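Local coordinates for protein GDP-6-deoxy-D-mannose reductase (Pseudomonas aeruginosa, PDB 6X3B) that binds NADPH and probably reduces GDP-4-dehydro-6-deoxy-D-mannose to GDP-rhamnose for lipopolysaccharide O-antigen synthesis, at residues Y122-V128 with S154-E159; V173-F179 with G242-C248. All blocks are in the same frame, centred on the assembly; numbering follows the deposited sequence.

Interaction 1. Residues Y122-V128 with S154-E159. With NDP (NADPH dihydro-nicotinamide-adenine-dinucleotide phosphate), chain E.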
ATOM      1  N   TYR A 122       1.428  -6.347 -12.924  1.00 14.99           N
ATOM      2  CA  TYR A 122       0.354  -6.340 -11.947  1.00 15.10           C
ATOM      3  C   TYR A 122      -0.717  -5.365 -12.412  1.00 18.36           C
ATOM      4  O   TYR A 122      -0.408  -4.222 -12.763  1.00 17.82           O
ATOM      5  CB  TYR A 122       0.859  -5.937 -10.561  1.00 14.39           C
ATOM      6  CG  TYR A 122      -0.290  -5.847  -9.618  1.00 15.29           C
ATOM      7  CD1 TYR A 122      -0.957  -7.000  -9.229  1.00 14.39           C
ATOM      8  CD2 TYR A 122      -0.782  -4.613  -9.196  1.00 17.63           C
ATOM      9  CE1 TYR A 122      -2.054  -6.940  -8.384  1.00 20.06           C
ATOM     10  CE2 TYR A 122      -1.877  -4.538  -8.350  1.00 15.96           C
ATOM     11  CZ  TYR A 122      -2.515  -5.713  -7.962  1.00 18.48           C
ATOM     12  OH  TYR A 122      -3.607  -5.664  -7.122  1.00 19.14           O
ATOM     13  N   ILE A 123      -1.968  -5.822 -12.444  1.00 13.65           N
ATOM     14  CA  ILE A 123      -3.074  -4.991 -12.888  1.00 13.40           C
ATOM     15  C   ILE A 123      -3.729  -4.406 -11.641  1.00 20.63           C
ATOM     16  O   ILE A 123      -4.392  -5.119 -10.872  1.00 18.20           O
ATOM     17  CB  ILE A 123      -4.076  -5.770 -13.757  1.00 16.08           C
ATOM     18  CG1 ILE A 123      -3.399  -6.284 -15.052  1.00 15.18           C
ATOM     19  CG2 ILE A 123      -5.262  -4.873 -14.150  1.00 18.54           C
ATOM     20  CD1 ILE A 123      -2.431  -5.261 -15.736  1.00 16.26           C
ATOM     21  N   SER A 124      -3.534  -3.100 -11.448  1.00 16.90           N
ATOM     22  CA  SER A 124      -4.116  -2.363 -10.330  1.00 16.88           C
ATOM     23  C   SER A 124      -5.417  -1.715 -10.787  1.00 18.17           C
ATOM     24  O   SER A 124      -6.216  -2.353 -11.480  1.00 16.30           O
ATOM     25  CB  SER A 124      -3.098  -1.333  -9.810  1.00 18.08           C
ATOM     26  OG  SER A 124      -3.559  -0.638  -8.655  1.00 16.72           O
ATOM     27  N   SER A 125      -5.645  -0.458 -10.418  1.00 17.03           N
ATOM     28  CA  SER A 125      -6.871   0.245 -10.782  1.00 17.57           C
ATOM     29  C   SER A 125      -6.672   1.738 -10.591  1.00 17.95           C
ATOM     30  O   SER A 125      -6.014   2.154  -9.640  1.00 17.55           O
ATOM     31  CB  SER A 125      -8.057  -0.212  -9.930  1.00 18.80           C
ATOM     32  OG  SER A 125      -9.152   0.671 -10.119  1.00 20.18           O
ATOM     33  N   GLY A 126      -7.243   2.535 -11.496  1.00 21.38           N
ATOM     34  CA  GLY A 126      -7.269   3.975 -11.283  1.00 19.63           C
ATOM     35  C   GLY A 126      -8.048   4.381 -10.047  1.00 22.38           C
ATOM     36  O   GLY A 126      -7.981   5.545  -9.641  1.00 21.33           O
ATOM     37  N   ASP A 127      -8.777   3.440  -9.440  1.00 18.46           N
ATOM     38  CA  ASP A 127      -9.510   3.707  -8.211  1.00 20.12           C
ATOM     39  C   ASP A 127      -8.574   3.941  -7.029  1.00 21.72           C
ATOM     40  O   ASP A 127      -9.015   4.490  -6.020  1.00 19.44           O
ATOM     41  CB  ASP A 127     -10.485   2.537  -7.936  1.00 18.95           C
ATOM     42  CG  ASP A 127     -11.561   2.879  -6.912  1.00 25.63           C
ATOM     43  OD1 ASP A 127     -12.111   4.009  -6.946  1.00 35.47           O
ATOM     44  OD2 ASP A 127     -11.887   2.003  -6.077  1.00 25.47           O
ATOM     45  N   VAL A 128      -7.289   3.566  -7.127  1.00 19.70           N
ATOM     46  CA  VAL A 128      -6.394   3.830  -5.996  1.00 17.05           C
ATOM     47  C   VAL A 128      -6.233   5.318  -5.728  1.00 19.02           C
ATOM     48  O   VAL A 128      -5.902   5.705  -4.600  1.00 19.32           O
ATOM     49  CB  VAL A 128      -5.005   3.193  -6.200  1.00 16.69           C
ATOM     50  CG1 VAL A 128      -5.105   1.672  -6.322  1.00 19.25           C
ATOM     51  CG2 VAL A 128      -4.317   3.810  -7.425  1.00 22.05           C
ATOM     52  N   SER A 154      -6.479  -2.562  -1.160  1.00 16.66           N
ATOM     53  CA  SER A 154      -5.813  -3.818  -1.503  1.00 15.82           C
ATOM     54  C   SER A 154      -5.048  -3.722  -2.818  1.00 14.29           C
ATOM     55  O   SER A 154      -3.987  -4.342  -2.951  1.00 17.26           O
ATOM     56  CB  SER A 154      -6.838  -4.959  -1.559  1.00 19.41           C
ATOM     57  OG  SER A 154      -7.587  -4.919  -2.766  1.00 17.01           O
ATOM     58  N   LYS A 155      -5.532  -2.928  -3.781  1.00 16.17           N
ATOM     59  CA  LYS A 155      -4.794  -2.774  -5.032  1.00 19.08           C
ATOM     60  C   LYS A 155      -3.491  -2.008  -4.816  1.00 16.73           C
ATOM     61  O   LYS A 155      -2.442  -2.402  -5.329  1.00 16.60           O
ATOM     62  CB  LYS A 155      -5.645  -2.064  -6.087  1.00 18.41           C
ATOM     63  CG  LYS A 155      -6.945  -2.743  -6.434  1.00 17.98           C
ATOM     64  CD  LYS A 155      -6.733  -4.152  -7.015  1.00 28.11           C
ATOM     65  CE  LYS A 155      -6.804  -4.121  -8.525  1.00 26.55           C
ATOM     66  NZ  LYS A 155      -6.500  -5.446  -9.098  1.00 23.71           N
ATOM     67  N   LEU A 156      -3.532  -0.924  -4.043  1.00 17.84           N
ATOM     68  CA  LEU A 156      -2.312  -0.163  -3.776  1.00 17.28           C
ATOM     69  C   LEU A 156      -1.318  -0.991  -2.978  1.00 18.81           C
ATOM     70  O   LEU A 156      -0.102  -0.943  -3.230  1.00 19.46           O
ATOM     71  CB  LEU A 156      -2.654   1.133  -3.017  1.00 15.28           C
ATOM     72  CG  LEU A 156      -1.558   2.190  -2.873  1.00 22.39           C
ATOM     73  CD1 LEU A 156      -1.107   2.631  -4.270  1.00 18.32           C
ATOM     74  CD2 LEU A 156      -2.059   3.392  -2.051  1.00 19.70           C
ATOM     75  N   ALA A 157      -1.812  -1.759  -2.002  1.00 15.19           N
ATOM     76  CA  ALA A 157      -0.926  -2.623  -1.238  1.00 16.26           C
ATOM     77  C   ALA A 157      -0.266  -3.665  -2.148  1.00 20.74           C
ATOM     78  O   ALA A 157       0.934  -3.939  -2.031  1.00 16.20           O
ATOM     79  CB  ALA A 157      -1.703  -3.292  -0.103  1.00 15.63           C
ATOM     80  N   ALA A 158      -1.030  -4.252  -3.068  1.00 17.45           N
ATOM     81  CA  ALA A 158      -0.439  -5.264  -3.946  1.00 15.66           C
ATOM     82  C   ALA A 158       0.548  -4.648  -4.939  1.00 15.54           C
ATOM     83  O   ALA A 158       1.536  -5.289  -5.303  1.00 19.64           O
ATOM     84  CB  ALA A 158      -1.548  -6.003  -4.689  1.00 12.55           C
ATOM     85  N   GLU A 159       0.276  -3.426  -5.410  1.00 14.62           N
ATOM     86  CA  GLU A 159       1.252  -2.680  -6.207  1.00 21.09           C
ATOM     87  C   GLU A 159       2.596  -2.617  -5.496  1.00 20.29           C
ATOM     88  O   GLU A 159       3.639  -2.955  -6.067  1.00 15.71           O
ATOM     89  CB  GLU A 159       0.765  -1.247  -6.450  1.00 23.00           C
ATOM     90  CG  GLU A 159      -0.330  -1.013  -7.464  1.00 23.70           C
ATOM     91  CD  GLU A 159      -0.538   0.484  -7.697  1.00 24.40           C
ATOM     92  OE1 GLU A 159       0.377   1.270  -7.345  1.00 22.59           O
ATOM     93  OE2 GLU A 159      -1.583   0.896  -8.240  1.00 19.13           O
TER
HETATM   94  PA  NDP E 401     -13.548 -10.288 -12.678  1.00 21.80           P
HETATM   95  O1A NDP E 401     -14.086 -10.165 -11.292  1.00 23.53           O
HETATM   96  O2A NDP E 401     -14.510 -10.284 -13.818  1.00 22.50           O
HETATM   97  O5B NDP E 401     -12.616 -11.586 -12.777  1.00 27.13           O
HETATM   98  C5B NDP E 401     -11.832 -11.976 -11.624  1.00 20.47           C
HETATM   99  C4B NDP E 401     -11.056 -13.225 -11.957  1.00 20.02           C
HETATM  100  O4B NDP E 401     -10.249 -13.607 -10.814  1.00 22.91           O
HETATM  101  C3B NDP E 401     -11.894 -14.462 -12.315  1.00 22.43           C
HETATM  102  O3B NDP E 401     -11.315 -15.172 -13.403  1.00 22.16           O
HETATM  103  C2B NDP E 401     -11.875 -15.269 -11.023  1.00 21.46           C
HETATM  104  O2B NDP E 401     -12.018 -16.660 -11.298  1.00 26.18           O
HETATM  105  C1B NDP E 401     -10.472 -14.965 -10.519  1.00 19.96           C
HETATM  106  N9A NDP E 401     -10.301 -15.171  -9.088  1.00 21.41           N
HETATM  107  C8A NDP E 401     -10.975 -14.533  -8.077  1.00 17.72           C
HETATM  108  N7A NDP E 401     -10.615 -14.929  -6.883  1.00 19.45           N
HETATM  109  C5A NDP E 401      -9.643 -15.890  -7.118  1.00 20.24           C
HETATM  110  C6A NDP E 401      -8.868 -16.690  -6.259  1.00 22.50           C
HETATM  111  N6A NDP E 401      -8.989 -16.616  -4.936  1.00 21.00           N
HETATM  112  N1A NDP E 401      -7.986 -17.554  -6.814  1.00 22.93           N
HETATM  113  C2A NDP E 401      -7.901 -17.595  -8.149  1.00 20.34           C
HETATM  114  N3A NDP E 401      -8.574 -16.894  -9.058  1.00 21.88           N
HETATM  115  C4A NDP E 401      -9.440 -16.049  -8.474  1.00 17.17           C
HETATM  116  O3  NDP E 401     -12.478  -9.122 -12.923  1.00 26.26           O
HETATM  117  PN  NDP E 401     -12.256  -8.157 -14.181  1.00 20.98           P
HETATM  118  O1N NDP E 401     -11.870  -8.992 -15.355  1.00 20.71           O
HETATM  119  O2N NDP E 401     -13.441  -7.261 -14.306  1.00 22.22           O
HETATM  120  O5D NDP E 401     -10.992  -7.300 -13.697  1.00 23.08           O
HETATM  121  C5D NDP E 401      -9.667  -7.724 -14.099  1.00 21.17           C
HETATM  122  C4D NDP E 401      -8.643  -6.894 -13.367  1.00 20.26           C
HETATM  123  O4D NDP E 401      -8.814  -5.501 -13.733  1.00 21.16           O
HETATM  124  C3D NDP E 401      -8.719  -6.943 -11.834  1.00 22.64           C
HETATM  125  O3D NDP E 401      -7.421  -6.942 -11.256  1.00 21.25           O
HETATM  126  C2D NDP E 401      -9.499  -5.671 -11.514  1.00 23.21           C
HETATM  127  O2D NDP E 401      -9.249  -5.184 -10.205  1.00 19.46           O
HETATM  128  C1D NDP E 401      -8.985  -4.712 -12.581  1.00 21.46           C
HETATM  129  N1N NDP E 401      -9.959  -3.622 -12.887  1.00 23.98           N
HETATM  130  C2N NDP E 401     -11.108  -3.878 -13.585  1.00 20.99           C
HETATM  131  C3N NDP E 401     -11.934  -2.872 -14.006  1.00 24.23           C
HETATM  132  C7N NDP E 401     -13.274  -3.236 -14.519  1.00 32.54           C
HETATM  133  O7N NDP E 401     -14.074  -2.347 -14.828  1.00 27.43           O
HETATM  134  N7N NDP E 401     -13.574  -4.521 -14.633  1.00 26.16           N
HETATM  135  C4N NDP E 401     -11.439  -1.468 -13.924  1.00 26.82           C
HETATM  136  C5N NDP E 401     -10.223  -1.312 -13.109  1.00 25.21           C
HETATM  137  C6N NDP E 401      -9.713  -2.338 -12.468  1.00 22.78           C
HETATM  138  P2B NDP E 401     -13.369 -17.254 -10.642  1.00 31.55           P
HETATM  139  O1X NDP E 401     -13.389 -18.722 -11.007  1.00 34.59           O
HETATM  140  O2X NDP E 401     -13.273 -17.038  -9.147  1.00 43.01           O
HETATM  141  O3X NDP E 401     -14.528 -16.495 -11.255  1.00 33.57           O

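Interaction 2. Residues V173-F179 with G242-C248. With NDP (NADPH dihydro-nicotinamide-adenine-dinucleotide phosphate), chain E.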
ATOM      1  N   VAL A 173       9.157  -5.878 -13.085  1.00 16.79           N
ATOM      2  CA  VAL A 173       7.810  -5.691 -12.569  1.00 15.68           C
ATOM      3  C   VAL A 173       7.253  -4.393 -13.119  1.00 17.93           C
ATOM      4  O   VAL A 173       7.909  -3.343 -13.057  1.00 20.95           O
ATOM      5  CB  VAL A 173       7.785  -5.678 -11.032  1.00 17.22           C
ATOM      6  CG1 VAL A 173       6.380  -5.373 -10.548  1.00 19.23           C
ATOM      7  CG2 VAL A 173       8.284  -7.016 -10.508  1.00 16.52           C
ATOM      8  N   LEU A 174       6.037  -4.467 -13.640  1.00 17.44           N
ATOM      9  CA  LEU A 174       5.319  -3.319 -14.152  1.00 14.05           C
ATOM     10  C   LEU A 174       3.955  -3.252 -13.476  1.00 17.18           C
ATOM     11  O   LEU A 174       3.365  -4.281 -13.118  1.00 18.24           O
ATOM     12  CB  LEU A 174       5.118  -3.430 -15.662  1.00 18.89           C
ATOM     13  CG  LEU A 174       6.361  -3.812 -16.473  1.00 21.63           C
ATOM     14  CD1 LEU A 174       5.914  -4.359 -17.831  1.00 19.63           C
ATOM     15  CD2 LEU A 174       7.238  -2.574 -16.651  1.00 22.29           C
ATOM     16  N   VAL A 175       3.458  -2.032 -13.305  1.00 20.56           N
ATOM     17  CA  VAL A 175       2.146  -1.803 -12.720  1.00 18.73           C
ATOM     18  C   VAL A 175       1.328  -0.972 -13.697  1.00 21.28           C
ATOM     19  O   VAL A 175       1.791   0.067 -14.189  1.00 19.88           O
ATOM     20  CB  VAL A 175       2.244  -1.109 -11.347  1.00 19.70           C
ATOM     21  CG1 VAL A 175       0.873  -0.630 -10.919  1.00 20.45           C
ATOM     22  CG2 VAL A 175       2.795  -2.070 -10.318  1.00 19.68           C
ATOM     23  N   ALA A 176       0.114  -1.424 -13.974  1.00 19.10           N
ATOM     24  CA  ALA A 176      -0.835  -0.657 -14.753  1.00 17.57           C
ATOM     25  C   ALA A 176      -1.990  -0.244 -13.856  1.00 15.84           C
ATOM     26  O   ALA A 176      -2.485  -1.063 -13.078  1.00 18.71           O
ATOM     27  CB  ALA A 176      -1.361  -1.477 -15.931  1.00 18.27           C
ATOM     28  N   ARG A 177      -2.439   1.012 -13.985  1.00 17.06           N
ATOM     29  CA  ARG A 177      -3.632   1.530 -13.296  1.00 16.24           C
ATOM     30  C   ARG A 177      -4.694   1.858 -14.337  1.00 16.43           C
ATOM     31  O   ARG A 177      -4.767   2.994 -14.828  1.00 19.73           O
ATOM     32  CB  ARG A 177      -3.314   2.769 -12.447  1.00 17.88           C
ATOM     33  CG  ARG A 177      -2.408   2.465 -11.254  1.00 14.84           C
ATOM     34  CD  ARG A 177      -1.919   3.738 -10.548  1.00 17.43           C
ATOM     35  NE  ARG A 177      -1.201   3.404  -9.326  1.00 15.91           N
ATOM     36  CZ  ARG A 177      -0.530   4.295  -8.600  1.00 20.45           C
ATOM     37  NH1 ARG A 177      -0.471   5.563  -9.005  1.00 16.66           N
ATOM     38  NH2 ARG A 177       0.080   3.920  -7.480  1.00 17.63           N
ATOM     39  N   PRO A 178      -5.515   0.899 -14.742  1.00 19.72           N
ATOM     40  CA  PRO A 178      -6.542   1.193 -15.748  1.00 17.69           C
ATOM     41  C   PRO A 178      -7.691   1.960 -15.128  1.00 19.77           C
ATOM     42  O   PRO A 178      -8.069   1.733 -13.972  1.00 22.04           O
ATOM     43  CB  PRO A 178      -6.994  -0.196 -16.204  1.00 17.79           C
ATOM     44  CG  PRO A 178      -6.761  -1.063 -14.965  1.00 19.27           C
ATOM     45  CD  PRO A 178      -5.492  -0.524 -14.357  1.00 21.78           C
ATOM     46  N   PHE A 179      -8.250   2.877 -15.911  1.00 16.04           N
ATOM     47  CA  PHE A 179      -9.437   3.586 -15.459  1.00 20.16           C
ATOM     48  C   PHE A 179     -10.662   2.826 -15.976  1.00 21.86           C
ATOM     49  O   PHE A 179     -10.611   1.596 -16.081  1.00 24.58           O
ATOM     50  CB  PHE A 179      -9.352   5.062 -15.890  1.00 19.58           C
ATOM     51  CG  PHE A 179      -8.338   5.871 -15.067  1.00 24.94           C
ATOM     52  CD1 PHE A 179      -7.011   5.471 -14.987  1.00 19.05           C
ATOM     53  CD2 PHE A 179      -8.729   6.998 -14.352  1.00 20.33           C
ATOM     54  CE1 PHE A 179      -6.073   6.197 -14.235  1.00 20.49           C
ATOM     55  CE2 PHE A 179      -7.806   7.733 -13.607  1.00 23.40           C
ATOM     56  CZ  PHE A 179      -6.473   7.325 -13.540  1.00 20.64           C
ATOM     57  N   GLY A 242       9.927  -1.542 -12.813  1.00 22.63           N
ATOM     58  CA  GLY A 242       9.738  -0.705 -11.645  1.00 22.33           C
ATOM     59  C   GLY A 242       8.765   0.442 -11.813  1.00 22.06           C
ATOM     60  O   GLY A 242       8.516   1.166 -10.836  1.00 25.70           O
ATOM     61  N   ALA A 243       8.176   0.624 -12.994  1.00 19.94           N
ATOM     62  CA  ALA A 243       7.360   1.805 -13.242  1.00 23.29           C
ATOM     63  C   ALA A 243       5.865   1.494 -13.150  1.00 24.47           C
ATOM     64  O   ALA A 243       5.425   0.371 -13.413  1.00 19.29           O
ATOM     65  CB  ALA A 243       7.682   2.420 -14.607  1.00 17.74           C
ATOM     66  N   VAL A 244       5.099   2.524 -12.771  1.00 20.40           N
ATOM     67  CA  VAL A 244       3.641   2.507 -12.699  1.00 21.00           C
ATOM     68  C   VAL A 244       3.084   3.318 -13.864  1.00 22.24           C
ATOM     69  O   VAL A 244       3.519   4.453 -14.098  1.00 18.45           O
ATOM     70  CB  VAL A 244       3.158   3.094 -11.362  1.00 22.18           C
ATOM     71  CG1 VAL A 244       1.640   3.205 -11.329  1.00 23.13           C
ATOM     72  CG2 VAL A 244       3.691   2.275 -10.193  1.00 23.66           C
ATOM     73  N   TYR A 245       2.104   2.756 -14.577  1.00 16.00           N
ATOM     74  CA  TYR A 245       1.504   3.422 -15.731  1.00 15.88           C
ATOM     75  C   TYR A 245      -0.006   3.503 -15.588  1.00 20.43           C
ATOM     76  O   TYR A 245      -0.652   2.470 -15.370  1.00 21.00           O
ATOM     77  CB  TYR A 245       1.828   2.671 -17.029  1.00 15.94           C
ATOM     78  CG  TYR A 245       3.293   2.577 -17.306  1.00 18.69           C
ATOM     79  CD1 TYR A 245       4.054   1.539 -16.791  1.00 18.01           C
ATOM     80  CD2 TYR A 245       3.921   3.539 -18.084  1.00 20.38           C
ATOM     81  CE1 TYR A 245       5.412   1.458 -17.043  1.00 16.35           C
ATOM     82  CE2 TYR A 245       5.267   3.477 -18.341  1.00 20.11           C
ATOM     83  CZ  TYR A 245       6.003   2.441 -17.830  1.00 22.41           C
ATOM     84  OH  TYR A 245       7.332   2.407 -18.125  1.00 23.28           O
ATOM     85  N   ASN A 246      -0.565   4.711 -15.729  1.00 18.85           N
ATOM     86  CA  ASN A 246      -2.001   4.842 -15.971  1.00 18.64           C
ATOM     87  C   ASN A 246      -2.349   4.249 -17.332  1.00 20.43           C
ATOM     88  O   ASN A 246      -1.625   4.446 -18.307  1.00 18.51           O
ATOM     89  CB  ASN A 246      -2.438   6.301 -15.975  1.00 19.28           C
ATOM     90  CG  ASN A 246      -2.364   6.951 -14.606  1.00 19.33           C
ATOM     91  OD1 ASN A 246      -2.339   6.273 -13.566  1.00 19.67           O
ATOM     92  ND2 ASN A 246      -2.352   8.274 -14.602  1.00 21.77           N
ATOM     93  N   VAL A 247      -3.477   3.555 -17.400  1.00 17.55           N
ATOM     94  CA  VAL A 247      -4.037   3.098 -18.672  1.00 20.50           C
ATOM     95  C   VAL A 247      -5.408   3.759 -18.787  1.00 21.13           C
ATOM     96  O   VAL A 247      -6.362   3.363 -18.107  1.00 20.33           O
ATOM     97  CB  VAL A 247      -4.120   1.569 -18.762  1.00 19.86           C
ATOM     98  CG1 VAL A 247      -4.787   1.143 -20.101  1.00 19.35           C
ATOM     99  CG2 VAL A 247      -2.704   0.924 -18.628  1.00 17.77           C
ATOM    100  N   CYS A 248      -5.510   4.784 -19.637  1.00 18.21           N
ATOM    101  CA  CYS A 248      -6.700   5.623 -19.702  1.00 21.94           C
ATOM    102  C   CYS A 248      -6.738   6.325 -21.054  1.00 23.84           C
ATOM    103  O   CYS A 248      -5.764   6.321 -21.812  1.00 24.70           O
ATOM    104  CB  CYS A 248      -6.720   6.643 -18.548  1.00 21.81           C
ATOM    105  SG  CYS A 248      -5.182   7.627 -18.456  1.00 24.30           S
TER
HETATM  106  PA  NDP E 401     -13.548 -10.288 -12.678  1.00 21.80           P
HETATM  107  O1A NDP E 401     -14.086 -10.165 -11.292  1.00 23.53           O
HETATM  108  O2A NDP E 401     -14.510 -10.284 -13.818  1.00 22.50           O
HETATM  109  O5B NDP E 401     -12.616 -11.586 -12.777  1.00 27.13           O
HETATM  110  C5B NDP E 401     -11.832 -11.976 -11.624  1.00 20.47           C
HETATM  111  C4B NDP E 401     -11.056 -13.225 -11.957  1.00 20.02           C
HETATM  112  O4B NDP E 401     -10.249 -13.607 -10.814  1.00 22.91           O
HETATM  113  C3B NDP E 401     -11.894 -14.462 -12.315  1.00 22.43           C
HETATM  114  O3B NDP E 401     -11.315 -15.172 -13.403  1.00 22.16           O
HETATM  115  C2B NDP E 401     -11.875 -15.269 -11.023  1.00 21.46           C
HETATM  116  O2B NDP E 401     -12.018 -16.660 -11.298  1.00 26.18           O
HETATM  117  C1B NDP E 401     -10.472 -14.965 -10.519  1.00 19.96           C
HETATM  118  N9A NDP E 401     -10.301 -15.171  -9.088  1.00 21.41           N
HETATM  119  C8A NDP E 401     -10.975 -14.533  -8.077  1.00 17.72           C
HETATM  120  N7A NDP E 401     -10.615 -14.929  -6.883  1.00 19.45           N
HETATM  121  C5A NDP E 401      -9.643 -15.890  -7.118  1.00 20.24           C
HETATM  122  C6A NDP E 401      -8.868 -16.690  -6.259  1.00 22.50           C
HETATM  123  N6A NDP E 401      -8.989 -16.616  -4.936  1.00 21.00           N
HETATM  124  N1A NDP E 401      -7.986 -17.554  -6.814  1.00 22.93           N
HETATM  125  C2A NDP E 401      -7.901 -17.595  -8.149  1.00 20.34           C
HETATM  126  N3A NDP E 401      -8.574 -16.894  -9.058  1.00 21.88           N
HETATM  127  C4A NDP E 401      -9.440 -16.049  -8.474  1.00 17.17           C
HETATM  128  O3  NDP E 401     -12.478  -9.122 -12.923  1.00 26.26           O
HETATM  129  PN  NDP E 401     -12.256  -8.157 -14.181  1.00 20.98           P
HETATM  130  O1N NDP E 401     -11.870  -8.992 -15.355  1.00 20.71           O
HETATM  131  O2N NDP E 401     -13.441  -7.261 -14.306  1.00 22.22           O
HETATM  132  O5D NDP E 401     -10.992  -7.300 -13.697  1.00 23.08           O
HETATM  133  C5D NDP E 401      -9.667  -7.724 -14.099  1.00 21.17           C
HETATM  134  C4D NDP E 401      -8.643  -6.894 -13.367  1.00 20.26           C
HETATM  135  O4D NDP E 401      -8.814  -5.501 -13.733  1.00 21.16           O
HETATM  136  C3D NDP E 401      -8.719  -6.943 -11.834  1.00 22.64           C
HETATM  137  O3D NDP E 401      -7.421  -6.942 -11.256  1.00 21.25           O
HETATM  138  C2D NDP E 401      -9.499  -5.671 -11.514  1.00 23.21           C
HETATM  139  O2D NDP E 401      -9.249  -5.184 -10.205  1.00 19.46           O
HETATM  140  C1D NDP E 401      -8.985  -4.712 -12.581  1.00 21.46           C
HETATM  141  N1N NDP E 401      -9.959  -3.622 -12.887  1.00 23.98           N
HETATM  142  C2N NDP E 401     -11.108  -3.878 -13.585  1.00 20.99           C
HETATM  143  C3N NDP E 401     -11.934  -2.872 -14.006  1.00 24.23           C
HETATM  144  C7N NDP E 401     -13.274  -3.236 -14.519  1.00 32.54           C
HETATM  145  O7N NDP E 401     -14.074  -2.347 -14.828  1.00 27.43           O
HETATM  146  N7N NDP E 401     -13.574  -4.521 -14.633  1.00 26.16           N
HETATM  147  C4N NDP E 401     -11.439  -1.468 -13.924  1.00 26.82           C
HETATM  148  C5N NDP E 401     -10.223  -1.312 -13.109  1.00 25.21           C
HETATM  149  C6N NDP E 401      -9.713  -2.338 -12.468  1.00 22.78           C
HETATM  150  P2B NDP E 401     -13.369 -17.254 -10.642  1.00 31.55           P
HETATM  151  O1X NDP E 401     -13.389 -18.722 -11.007  1.00 34.59           O
HETATM  152  O2X NDP E 401     -13.273 -17.038  -9.147  1.00 43.01           O
HETATM  153  O3X NDP E 401     -14.528 -16.495 -11.255  1.00 33.57           O

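Interaction 1. Residues Y122-V128 with S154-E159
Ser124 and Lys155 bring the two backbones to 5.4 Å, CA to CA, where the end of strand 119-123 and the loop after it pack against helix 150-169. Lys155 carries the contact. Bent at chi2 and at chi3 (-98°), the Lys155 chain passes Tyr122, CD lying 3.5 Å from Tyr122 OH, and delivers NZ to Ile123 O at 2.8 Å. Lys155 NZ also donates to both hydroxyls of the nicotinamide ribose of NADPH, O3D at 2.8 Å and O2D at 3.0 Å, so three oxygens fix its position. Together with Tyr151, whose OH also bonds the cofactor, the lysine makes the Tyr-x-x-x-Lys pair of short-chain dehydrogenases. Ser124 OG, held anti to its own nitrogen (chi1 -176°), gives a short 2.5 Å bond to the anti lone pair of Glu159 OE2, while OE1 has its own partner on strand 172-182. Ala158 CB presses on Tyr122 CZ at 3.4 Å, and Val128 CG1 rests against Lys155 CB. Ser125 OG accepts from Asp127 N in an ST turn beside the nicotinamide. Ala157 meets Ala157 of the second subunit; helix 93-114 packs against Tyr122 and Ser154, and strand 172-182 flanks this strand end.

Interaction 2. Residues V173-F179 with G242-C248
Parallel pairing within the central sheet of the Rossmann-type fold joins strand 172-182 to strand 244-247, the short axes 4.3 Å apart and inclined by 26°. Six backbone hydrogen bonds run from Gly242 N to Val173 O through to Phe179 N with Val247 O. Val247 N-H points straight at Arg177 O (N to O 2.9 Å) but approaches from well above the carbonyl plane, 60° out of it. On one face of the sheet Val175 and Val244 lie side by side, CB to CG2 3.9 Å. Further along that face the extended Arg177 chain carries its guanidinium across Val244, whose CG1 sits over one face of the group, 3.5 Å from NE. Glu159 and Tyr129 bind its nitrogens, which should hold the buried charge in place. Asn246 OD1, itself bonded to Tyr129, meets Phe179 CE1 at the ring edge and in its plane, at 3.8 Å. Cys248 SG stands above the face of the Phe179 ring, a distant sulfur-aromatic contact at 4.8 Å from the centroid. The carbonyl oxygens of Pro178 and Phe179 come within van der Waals range of the nicotinamide. Ala176, Pro178, Tyr245 and Val247 face helix 225-238, whereas Val173, Val175 and Arg177 pack on helix 150-169.

In the fold
Centred about 9 Å apart, the two contacts illustrate how a Rossmann-type sheet brings the ends of two adjacent strands, 119-123 and 172-182, to a cofactor. Along the chain they come in series: interaction 1 closes within helix 150-169, which leads directly into strand 172-182 of interaction 2. In the sheet, strand 172-182 pairs with 119-123 and also with 244-247. A salt bridge of 2.7 Å between Glu159 OE1 and Arg177 NH2 ties the helix of the first contact to the strand of the second, and Gly126 N probably bonds to Pro178 O. Both reach NADPH, interaction 1 at the ribose and nicotinamide, interaction 2 at the nicotinamide ring, consistent with sheet and helix together holding the nicotinamide end of NADPH.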